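Local coordinates for avidin-related protein 4/5 (Gallus gallus, PDB 2OF8) that binds biotin and related compounds, here a biotin nitroanilide, tightly in a pocket at one end of each beta barrel of its tetramer, at residues I17-A22 with T30-T35; T45-L50 with V66-S71; E89-M94 with N116-L121. The protein carries 2 engineered substitutions. All blocks are in the same frame, centred on the assembly; numbering follows the deposited sequence. Where two conformers were deposited one is given.

Interaction 1 of 3, residues I17-A22 with T30-T35; sequences IMTIRA and TGTYLT. With BNI (5-(2-oxo-hexahydro-thieno[3,4-D]imidazol-6-yl)-pentanoic acid (4-nitro-phenyl)-amide), chain C.
Neighbouring strands of a beta hairpin, 17-20 and 28-34, bring Met18 and Tyr33 together as an antiparallel non-hydrogen-bonded pair whose side chains share one face of the sheet. Met18 CB packs on Tyr33 CD2 at 3.5 Å. Beyond it the sulfur makes an oblique Met-aromatic contact, with Met18 SD 5.0 Å from the centroid of the Tyr33 ring. The methionine gets there by placing CG between its backbone N and carbonyl carbon (chi1 68°), after which the chain runs extended to meet Leu91 and Phe118. This is the inward face of the avidin-type barrel, and Tyr33 carries it into the biotin pocket, where its ring also meets Trp68 and Phe77. The hydroxyl Tyr33 OH donates to the ureido oxygen BNI O3 at 2.7 Å, with O3 lying in the plane of the ring at its edge. A phenylalanine here, lacking the hydroxyl, would probably hold the ureido oxygen less firmly. Next to it, Thr35 OG1 takes the ureido N-H from BNI N2 at 2.9 Å in an almost straight bond (173°), while donating to Val37 O. On the other face of the hairpin, Thr19 and Thr32 stand side by side, pointing the same way. One water bridges their hydroxyls, 2.8 Å from Thr19 OG1 and 2.9 Å from Thr32 OG1; Lys9 is a further partner of Thr19. Arg21 runs extended across Thr30 and Gly31, bringing Arg21 NH1 within 3.2 Å of Gly31 CA and NH2 against the methyl of Thr32. A second water accepts from NH1 and donates to Gly31 O. The backbone is laced by paired bonds between Ile17 and Leu34 and between Thr19 and Thr32, and Arg21 N adds one to Thr30 O at 2.9 Å.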
# COMPACT_ATOMS: atom_id res chain seq x y z
N ILE A 17 -4.06 21.36 -4.48
CA ILE A 17 -4.27 22.31 -3.40
C ILE A 17 -5.35 21.79 -2.49
O ILE A 17 -6.39 21.33 -2.94
CB ILE A 17 -4.70 23.70 -3.92
CG1 ILE A 17 -3.65 24.25 -4.87
CG2 ILE A 17 -4.94 24.68 -2.75
CD1 ILE A 17 -4.06 25.54 -5.52
N MET A 18 -5.13 21.88 -1.19
CA MET A 18 -6.24 21.64 -0.27
C MET A 18 -6.29 22.71 0.79
O MET A 18 -5.29 23.31 1.18
CB MET A 18 -6.23 20.25 0.33
CG MET A 18 -5.11 20.02 1.26
SD MET A 18 -5.32 18.44 2.26
CE MET A 18 -3.88 18.62 3.24
N THR A 19 -7.51 22.94 1.25
CA THR A 19 -7.81 23.94 2.25
C THR A 19 -8.50 23.24 3.40
O THR A 19 -9.53 22.59 3.20
CB THR A 19 -8.73 25.01 1.66
OG1 THR A 19 -8.14 25.56 0.48
CG2 THR A 19 -8.89 26.19 2.61
N ILE A 20 -7.93 23.34 4.59
CA ILE A 20 -8.49 22.73 5.78
C ILE A 20 -9.03 23.85 6.68
O ILE A 20 -8.36 24.87 6.89
CB ILE A 20 -7.43 21.87 6.49
CG1 ILE A 20 -7.07 20.68 5.58
CG2 ILE A 20 -7.94 21.37 7.85
CD1 ILE A 20 -5.97 19.80 6.09
N ARG A 21 -10.24 23.66 7.18
CA ARG A 21 -10.90 24.65 8.02
C ARG A 21 -10.53 24.40 9.49
O ARG A 21 -9.55 23.72 9.77
CB ARG A 21 -12.42 24.60 7.79
CG ARG A 21 -12.87 24.87 6.35
CD ARG A 21 -14.38 25.01 6.21
NE ARG A 21 -14.84 25.25 4.84
CZ ARG A 21 -14.93 24.33 3.88
NH1 ARG A 21 -14.58 23.07 4.12
NH2 ARG A 21 -15.37 24.67 2.68
N ALA A 22 -11.29 24.97 10.42
CA ALA A 22 -10.98 24.86 11.84
C ALA A 22 -11.00 23.42 12.31
O ALA A 22 -11.87 22.64 11.91
CB ALA A 22 -11.94 25.69 12.67
N THR A 30 -12.92 19.68 8.40
CA THR A 30 -13.40 19.59 7.04
C THR A 30 -12.56 20.49 6.16
O THR A 30 -11.70 21.23 6.63
CB THR A 30 -14.90 19.91 6.99
OG1 THR A 30 -15.45 19.46 5.74
CG2 THR A 30 -15.16 21.41 7.08
N GLY A 31 -12.80 20.41 4.86
CA GLY A 31 -12.03 21.19 3.93
C GLY A 31 -12.41 20.87 2.51
O GLY A 31 -13.40 20.20 2.25
N THR A 32 -11.61 21.38 1.59
CA THR A 32 -11.78 21.10 0.18
C THR A 32 -10.45 20.71 -0.43
O THR A 32 -9.38 21.03 0.08
CB THR A 32 -12.33 22.32 -0.57
OG1 THR A 32 -11.40 23.40 -0.47
CG2 THR A 32 -13.64 22.83 0.05
N TYR A 33 -10.54 20.01 -1.55
CA TYR A 33 -9.38 19.46 -2.22
C TYR A 33 -9.56 19.69 -3.72
O TYR A 33 -10.57 19.28 -4.29
CB TYR A 33 -9.26 17.95 -1.93
CG TYR A 33 -7.87 17.39 -2.13
CD1 TYR A 33 -7.37 17.14 -3.40
CD2 TYR A 33 -7.06 17.10 -1.05
CE1 TYR A 33 -6.08 16.62 -3.58
CE2 TYR A 33 -5.78 16.58 -1.21
CZ TYR A 33 -5.29 16.35 -2.47
OH TYR A 33 -4.03 15.83 -2.60
N LEU A 34 -8.59 20.35 -4.34
CA LEU A 34 -8.55 20.56 -5.78
C LEU A 34 -7.37 19.76 -6.31
O LEU A 34 -6.21 20.16 -6.17
CB LEU A 34 -8.40 22.05 -6.12
CG LEU A 34 -8.55 22.36 -7.61
CD1 LEU A 34 -9.92 21.99 -8.13
CD2 LEU A 34 -8.28 23.84 -7.87
N THR A 35 -7.66 18.58 -6.86
CA THR A 35 -6.60 17.76 -7.40
C THR A 35 -6.09 18.31 -8.73
O THR A 35 -6.87 18.79 -9.55
CB THR A 35 -7.02 16.29 -7.54
OG1 THR A 35 -5.90 15.54 -8.04
CG2 THR A 35 -8.21 16.07 -8.51
C1 BNI C . -9.65 10.03 -9.81
C10 BNI C . -10.13 11.08 -8.80
C9 BNI C . -9.02 12.05 -8.40
C8 BNI C . -7.88 11.35 -7.68
C7 BNI C . -6.68 12.25 -7.52
C2 BNI C . -5.50 11.51 -6.79
C6 BNI C . -4.09 10.75 -4.82
C4 BNI C . -4.13 12.24 -6.86
C5 BNI C . -3.27 11.71 -5.69
C3 BNI C . -3.44 14.00 -5.54
O2 BNI C . -8.91 10.33 -10.74
O3 BNI C . -3.27 15.17 -5.12
N1 BNI C . -2.90 12.91 -4.99
N2 BNI C . -4.18 13.67 -6.60
S1 BNI C . -5.81 11.33 -4.99
N17 BNI C . -10.00 8.75 -9.64
C18 BNI C . -9.76 7.63 -10.39
C20 BNI C . -10.81 6.71 -10.68
C21 BNI C . -10.54 5.53 -11.47
C22 BNI C . -9.19 5.29 -11.97
C23 BNI C . -8.14 6.22 -11.69
C24 BNI C . -8.41 7.38 -10.91
N25 BNI C . -8.93 4.06 -12.81
O26 BNI C . -9.80 3.27 -13.04
O27 BNI C . -7.84 3.82 -13.24
O HOH W 1 -8.79 23.79 -1.65
O HOH W 2 -16.08 20.96 2.67
O HOH W 3 -13.48 22.06 10.03

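Interaction 2 of 3, residues T45-L50 with V66-S71; sequences TLSPLL and VHWNFS. With BNI (5-(2-oxo-hexahydro-thieno[3,4-D]imidazol-6-yl)-pentanoic acid (4-nitro-phenyl)-amide), chain C.
Ser47 and Asn69 carry the polar part of this contact, where strands 47-53 and 61-67 diverge at the pocket end of the barrel. Asn69 N donates to Ser47 OG at 3.0 Å (161°), and Ser47 OG in turn donates a hydrogen bond to Thr45 O, from above the carbonyl plane. Further along, His67 N donates to Pro48 O at 3.1 Å. A water closes the outer side, donating to Leu46 O at 2.7 Å and accepting from Asn69 ND2.

The apolar pair is Leu49 CB with Val66 CG2, 4.1 Å apart across a non-hydrogen-bonded pair. Polar atoms also pack against carbon in van der Waals contact: Asn69 OD1 lies against Pro48 CD, and Thr45 N comes within 3.3 Å of Phe70 CD1. Trp68 is sandwiched: BNI C9 sits 3.6 Å above the centre of one indole face, and Val66 CG1 lies over the opposite face, toward the rim. Beyond the segments, His67 stacks on His54 of the second subunit.

With one bond received and one given, the Ser47 hydroxyl would be held in one rotation, consistent with a second-shell tie on the chain that presents Trp68 and Phe70 to the ligand's aliphatic chain.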
# COMPACT_ATOMS: atom_id res chain seq x y z
N THR A 45 -13.49 18.83 -10.39
CA THR A 45 -14.13 19.90 -9.63
C THR A 45 -13.66 19.84 -8.18
O THR A 45 -13.25 18.78 -7.68
CB THR A 45 -15.66 19.79 -9.66
OG1 THR A 45 -16.06 18.53 -9.11
CG2 THR A 45 -16.19 19.86 -11.10
N LEU A 46 -13.73 20.98 -7.51
CA LEU A 46 -13.41 21.08 -6.10
C LEU A 46 -14.24 20.07 -5.32
O LEU A 46 -15.45 19.95 -5.54
CB LEU A 46 -13.71 22.50 -5.62
CG LEU A 46 -13.21 22.86 -4.22
CD1 LEU A 46 -11.68 22.86 -4.16
CD2 LEU A 46 -13.78 24.19 -3.79
N SER A 47 -13.60 19.33 -4.42
CA SER A 47 -14.24 18.22 -3.73
C SER A 47 -14.05 18.33 -2.22
O SER A 47 -13.02 18.80 -1.75
CB SER A 47 -13.66 16.91 -4.26
OG SER A 47 -13.99 16.73 -5.63
N PRO A 48 -15.04 17.88 -1.46
CA PRO A 48 -14.95 17.97 -0.00
C PRO A 48 -14.10 16.88 0.63
O PRO A 48 -14.02 15.76 0.12
CB PRO A 48 -16.41 17.80 0.43
CG PRO A 48 -16.97 16.91 -0.60
CD PRO A 48 -16.33 17.33 -1.90
N LEU A 49 -13.52 17.23 1.77
CA LEU A 49 -12.79 16.28 2.59
C LEU A 49 -13.26 16.38 4.04
O LEU A 49 -13.76 17.42 4.48
CB LEU A 49 -11.27 16.48 2.48
CG LEU A 49 -10.68 17.75 3.11
CD1 LEU A 49 -10.32 17.56 4.58
CD2 LEU A 49 -9.46 18.20 2.33
N LEU A 50 -13.09 15.28 4.76
CA LEU A 50 -13.45 15.19 6.17
C LEU A 50 -12.44 14.29 6.84
O LEU A 50 -12.16 13.19 6.34
CB LEU A 50 -14.83 14.57 6.26
CG LEU A 50 -15.60 14.61 7.56
CD1 LEU A 50 -15.73 16.01 8.08
CD2 LEU A 50 -16.98 14.01 7.31
N VAL A 66 -11.39 12.09 0.93
CA VAL A 66 -11.85 13.00 -0.10
C VAL A 66 -12.93 12.28 -0.92
O VAL A 66 -12.68 11.24 -1.53
CB VAL A 66 -10.73 13.45 -1.05
CG1 VAL A 66 -11.27 14.47 -2.05
CG2 VAL A 66 -9.56 14.03 -0.27
N HIS A 67 -14.13 12.86 -0.91
CA HIS A 67 -15.23 12.39 -1.75
C HIS A 67 -15.16 13.19 -3.04
O HIS A 67 -15.56 14.36 -3.10
CB HIS A 67 -16.56 12.59 -1.01
CG HIS A 67 -17.77 12.57 -1.90
ND1 HIS A 67 -18.75 11.61 -1.85
CD2 HIS A 67 -18.17 13.47 -2.83
CE1 HIS A 67 -19.70 11.92 -2.73
NE2 HIS A 67 -19.35 13.03 -3.35
N TRP A 68 -14.62 12.59 -4.10
CA TRP A 68 -14.51 13.28 -5.37
C TRP A 68 -15.91 13.57 -5.90
O TRP A 68 -16.75 12.69 -5.96
CB TRP A 68 -13.69 12.45 -6.37
CG TRP A 68 -12.34 12.12 -5.83
CD1 TRP A 68 -11.91 10.90 -5.42
CD2 TRP A 68 -11.28 13.05 -5.54
NE1 TRP A 68 -10.63 10.99 -4.92
CE2 TRP A 68 -10.22 12.30 -4.98
CE3 TRP A 68 -11.10 14.42 -5.72
CZ2 TRP A 68 -9.02 12.87 -4.59
CZ3 TRP A 68 -9.89 15.00 -5.34
CH2 TRP A 68 -8.87 14.23 -4.79
N ASN A 69 -16.15 14.82 -6.28
CA ASN A 69 -17.49 15.23 -6.72
C ASN A 69 -17.73 14.98 -8.20
O ASN A 69 -18.82 15.27 -8.70
CB ASN A 69 -17.73 16.70 -6.40
CG ASN A 69 -18.23 16.94 -4.98
OD1 ASN A 69 -18.41 16.01 -4.20
ND2 ASN A 69 -18.45 18.20 -4.66
N PHE A 70 -16.73 14.45 -8.88
CA PHE A 70 -16.76 14.25 -10.33
C PHE A 70 -16.46 12.81 -10.72
O PHE A 70 -16.31 12.50 -11.90
CB PHE A 70 -15.74 15.20 -11.00
CG PHE A 70 -14.34 15.01 -10.51
CD1 PHE A 70 -13.88 15.67 -9.39
CD2 PHE A 70 -13.47 14.14 -11.16
CE1 PHE A 70 -12.59 15.49 -8.92
CE2 PHE A 70 -12.18 13.95 -10.69
CZ PHE A 70 -11.75 14.63 -9.57
N SER A 71 -16.36 11.93 -9.72
CA SER A 71 -15.98 10.54 -9.92
C SER A 71 -16.73 9.69 -8.90
O SER A 71 -17.16 10.21 -7.87
CB SER A 71 -14.46 10.41 -9.70
OG SER A 71 -13.98 9.08 -9.76
C1 BNI C . -9.65 10.03 -9.81
C10 BNI C . -10.13 11.08 -8.80
C9 BNI C . -9.02 12.05 -8.40
C8 BNI C . -7.88 11.35 -7.68
C7 BNI C . -6.68 12.25 -7.52
C2 BNI C . -5.50 11.51 -6.79
C6 BNI C . -4.09 10.75 -4.82
C4 BNI C . -4.13 12.24 -6.86
C5 BNI C . -3.27 11.71 -5.69
C3 BNI C . -3.44 14.00 -5.54
O2 BNI C . -8.91 10.33 -10.74
O3 BNI C . -3.27 15.17 -5.12
N1 BNI C . -2.90 12.91 -4.99
N2 BNI C . -4.18 13.67 -6.60
S1 BNI C . -5.81 11.33 -4.99
N17 BNI C . -10.00 8.75 -9.64
C18 BNI C . -9.76 7.63 -10.39
C20 BNI C . -10.81 6.71 -10.68
C21 BNI C . -10.54 5.53 -11.47
C22 BNI C . -9.19 5.29 -11.97
C23 BNI C . -8.14 6.22 -11.69
C24 BNI C . -8.41 7.38 -10.91
N25 BNI C . -8.93 4.06 -12.81
O26 BNI C . -9.80 3.27 -13.04
O27 BNI C . -7.84 3.82 -13.24
O HOH W 4 -17.85 20.40 -6.64

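Interaction 3 of 3, residues E89-M94 with N116-L121; sequences EVLKTM and NNFTRL. With BNI (5-(2-oxo-hexahydro-thieno[3,4-D]imidazol-6-yl)-pentanoic acid (4-nitro-phenyl)-amide), chain C.
The segments 89-94 and 116-120, parts of strands 89-98 and 111-120, run antiparallel, their axes 4.7 Å apart at closest and 161° between directions, with Leu91 and Phe118 as a hydrogen-bonded pair joined at Leu91 N to Phe118 O, 2.9 Å, and by the return bond from Phe118 N to Leu91 O. They are neighbours in the eight-stranded up-and-down barrel of the avidin fold. On the face that looks into the barrel, Leu91 and Phe118 pack with Leu91 CB 3.8 Å from Phe118 CB, and Met18 of the strand at 17-20 touches both. The phenyl ring turns its edge to Thr93, whose OG1 lies in the ring plane, 3.5 Å from Phe118 CE2. That hydroxyl stands between its backbone N and carbonyl carbon, where it can reach back over the strand gap and donate to Asn116 O at 2.8 Å. Asn116 O also accepts from Thr93 N, so two donors from one residue grip a single carbonyl.

The outward face carries a polar pair, Lys92 and Asn117. Lys92, turned about both its CB-CG and CG-CD bonds, curls round to bring Lys92 NZ 2.8 Å from Asn117 OD1, above the amide plane. A water donates both to Asn117 OD1 and to Thr93 O, and Asn117 ND2 bonds to Tyr115 OH of the third subunit, placing this patch at a subunit interface.

Back on the Leu91-Phe118 side, at the end away from the ligand, Glu89 OE1 forms a salt bridge with Arg120 NH1 at 3.0 Å beside Trp10, carboxylate and guanidinium planes 45° apart. Each ion has a second partner: Glu89 OE2 accepts from Ser5 N, and Arg120 NH2 donates to Thr7 O.

Asn116 turns its side chain into the ligand pocket. Asn13 OD1 accepts from Asn116 ND2, orienting the amide, and Asn116 OD1 receives the ureido N-H of BNI N1 at 2.8 Å, 165° at the hydrogen.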
# COMPACT_ATOMS: atom_id res chain seq x y z
N GLU A 89 6.49 23.63 8.35
CA GLU A 89 5.65 22.45 8.45
C GLU A 89 5.60 21.68 7.15
O GLU A 89 5.54 22.25 6.07
CB GLU A 89 4.24 22.84 8.84
CG GLU A 89 4.16 23.52 10.18
CD GLU A 89 2.74 23.73 10.61
OE1 GLU A 89 1.81 23.39 9.83
OE2 GLU A 89 2.53 24.21 11.73
N VAL A 90 5.61 20.36 7.27
CA VAL A 90 5.43 19.47 6.14
C VAL A 90 4.44 18.39 6.55
O VAL A 90 4.54 17.83 7.65
CB VAL A 90 6.78 18.81 5.73
CG1 VAL A 90 6.57 17.79 4.61
CG2 VAL A 90 7.82 19.85 5.32
N LEU A 91 3.48 18.11 5.68
CA LEU A 91 2.65 16.92 5.84
C LEU A 91 3.24 15.81 4.99
O LEU A 91 3.30 15.93 3.77
CB LEU A 91 1.20 17.15 5.43
CG LEU A 91 0.51 18.40 5.94
CD1 LEU A 91 -0.92 18.44 5.45
CD2 LEU A 91 0.56 18.47 7.46
N LYS A 92 3.67 14.74 5.64
CA LYS A 92 4.11 13.54 4.94
C LYS A 92 2.94 12.58 4.93
O LYS A 92 2.46 12.21 6.00
CB LYS A 92 5.31 12.89 5.66
CG LYS A 92 6.57 13.74 5.66
CD LYS A 92 7.22 13.85 4.28
CE LYS A 92 7.92 12.58 3.84
NZ LYS A 92 8.48 12.68 2.46
N THR A 93 2.45 12.22 3.75
CA THR A 93 1.28 11.38 3.63
C THR A 93 1.46 10.23 2.66
O THR A 93 2.28 10.27 1.73
CB THR A 93 0.01 12.16 3.17
OG1 THR A 93 0.07 12.49 1.78
CG2 THR A 93 -0.18 13.46 3.93
N MET A 94 0.62 9.23 2.88
CA MET A 94 0.37 8.21 1.90
C MET A 94 -1.12 8.07 1.73
O MET A 94 -1.90 8.42 2.62
CB MET A 94 1.01 6.90 2.33
CG MET A 94 2.52 7.05 2.40
SD MET A 94 3.38 5.52 2.40
CE MET A 94 3.15 5.02 0.72
N ASN A 116 2.16 11.59 -0.96
CA ASN A 116 2.20 13.02 -1.26
C ASN A 116 2.84 13.75 -0.10
O ASN A 116 2.59 13.44 1.05
CB ASN A 116 0.80 13.62 -1.47
CG ASN A 116 0.23 13.43 -2.86
OD1 ASN A 116 -0.87 12.92 -3.02
ND2 ASN A 116 0.95 13.91 -3.89
N ASN A 117 3.64 14.75 -0.44
CA ASN A 117 4.22 15.66 0.53
C ASN A 117 3.55 17.01 0.34
O ASN A 117 3.47 17.49 -0.79
CB ASN A 117 5.73 15.72 0.29
CG ASN A 117 6.38 14.34 0.32
OD1 ASN A 117 6.09 13.55 1.21
ND2 ASN A 117 7.25 14.04 -0.65
N PHE A 118 3.06 17.60 1.43
CA PHE A 118 2.38 18.90 1.38
C PHE A 118 3.18 19.94 2.15
O PHE A 118 3.71 19.67 3.23
CB PHE A 118 0.98 18.86 2.01
CG PHE A 118 -0.03 17.96 1.32
CD1 PHE A 118 -1.06 18.51 0.58
CD2 PHE A 118 0.00 16.59 1.50
CE1 PHE A 118 -2.02 17.69 -0.00
CE2 PHE A 118 -0.96 15.77 0.92
CZ PHE A 118 -1.97 16.32 0.16
N THR A 119 3.22 21.15 1.60
CA THR A 119 3.74 22.32 2.32
C THR A 119 2.72 23.45 2.22
O THR A 119 1.84 23.44 1.38
CB THR A 119 5.10 22.76 1.75
OG1 THR A 119 5.01 22.94 0.34
CG2 THR A 119 6.16 21.68 1.94
N ARG A 120 2.85 24.43 3.11
CA ARG A 120 1.87 25.50 3.19
C ARG A 120 1.96 26.41 1.97
O ARG A 120 3.03 26.66 1.43
CB ARG A 120 2.05 26.32 4.48
CG ARG A 120 1.52 25.62 5.73
CD ARG A 120 1.32 26.59 6.89
NE ARG A 120 0.87 25.98 8.14
CZ ARG A 120 -0.37 25.58 8.40
NH1 ARG A 120 -0.66 25.07 9.59
NH2 ARG A 120 -1.32 25.66 7.49
N LEU A 121 0.81 26.88 1.52
CA LEU A 121 0.79 27.74 0.34
C LEU A 121 1.56 29.03 0.60
O LEU A 121 2.41 29.43 -0.21
CB LEU A 121 -0.64 28.02 -0.11
CG LEU A 121 -0.79 29.00 -1.27
CD1 LEU A 121 -0.00 28.52 -2.49
CD2 LEU A 121 -2.25 29.21 -1.61
C1 BNI C . -9.65 10.03 -9.81
C10 BNI C . -10.13 11.08 -8.80
C9 BNI C . -9.02 12.05 -8.40
C8 BNI C . -7.88 11.35 -7.68
C7 BNI C . -6.68 12.25 -7.52
C2 BNI C . -5.50 11.51 -6.79
C6 BNI C . -4.09 10.75 -4.82
C4 BNI C . -4.13 12.24 -6.86
C5 BNI C . -3.27 11.71 -5.69
C3 BNI C . -3.44 14.00 -5.54
O2 BNI C . -8.91 10.33 -10.74
O3 BNI C . -3.27 15.17 -5.12
N1 BNI C . -2.90 12.91 -4.99
N2 BNI C . -4.18 13.67 -6.60
S1 BNI C . -5.81 11.33 -4.99
N17 BNI C . -10.00 8.75 -9.64
C18 BNI C . -9.76 7.63 -10.39
C20 BNI C . -10.81 6.71 -10.68
C21 BNI C . -10.54 5.53 -11.47
C22 BNI C . -9.19 5.29 -11.97
C23 BNI C . -8.14 6.22 -11.69
C24 BNI C . -8.41 7.38 -10.91
N25 BNI C . -8.93 4.06 -12.81
O26 BNI C . -9.80 3.27 -13.04
O27 BNI C . -7.84 3.82 -13.24
O HOH W 5 5.23 24.57 4.82
O HOH W 6 5.06 10.90 2.03

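Overall arrangement
From the N terminus, interaction 1 closes the short turn between strands 17-20 and 28-34. Interaction 2 then closes the longer loop from strand 47-53 to strand 61-67, and interaction 3 the excursion from 89-94 to 116-121. The three follow in series; none nests within or crosses another. Interactions 1 and 2 abut through the adjacent strands 28-34 and 47-53, with Tyr33 N bonded to Ser47 O at 2.8 Å. Interaction 3 meets interaction 1 across the barrel interior, where Tyr33 and Met18 pack on Phe118. Interactions 2 and 3 lie on opposite sides of the chain's centre, nearest atoms about 8 Å apart, yet all three touch the same ligand.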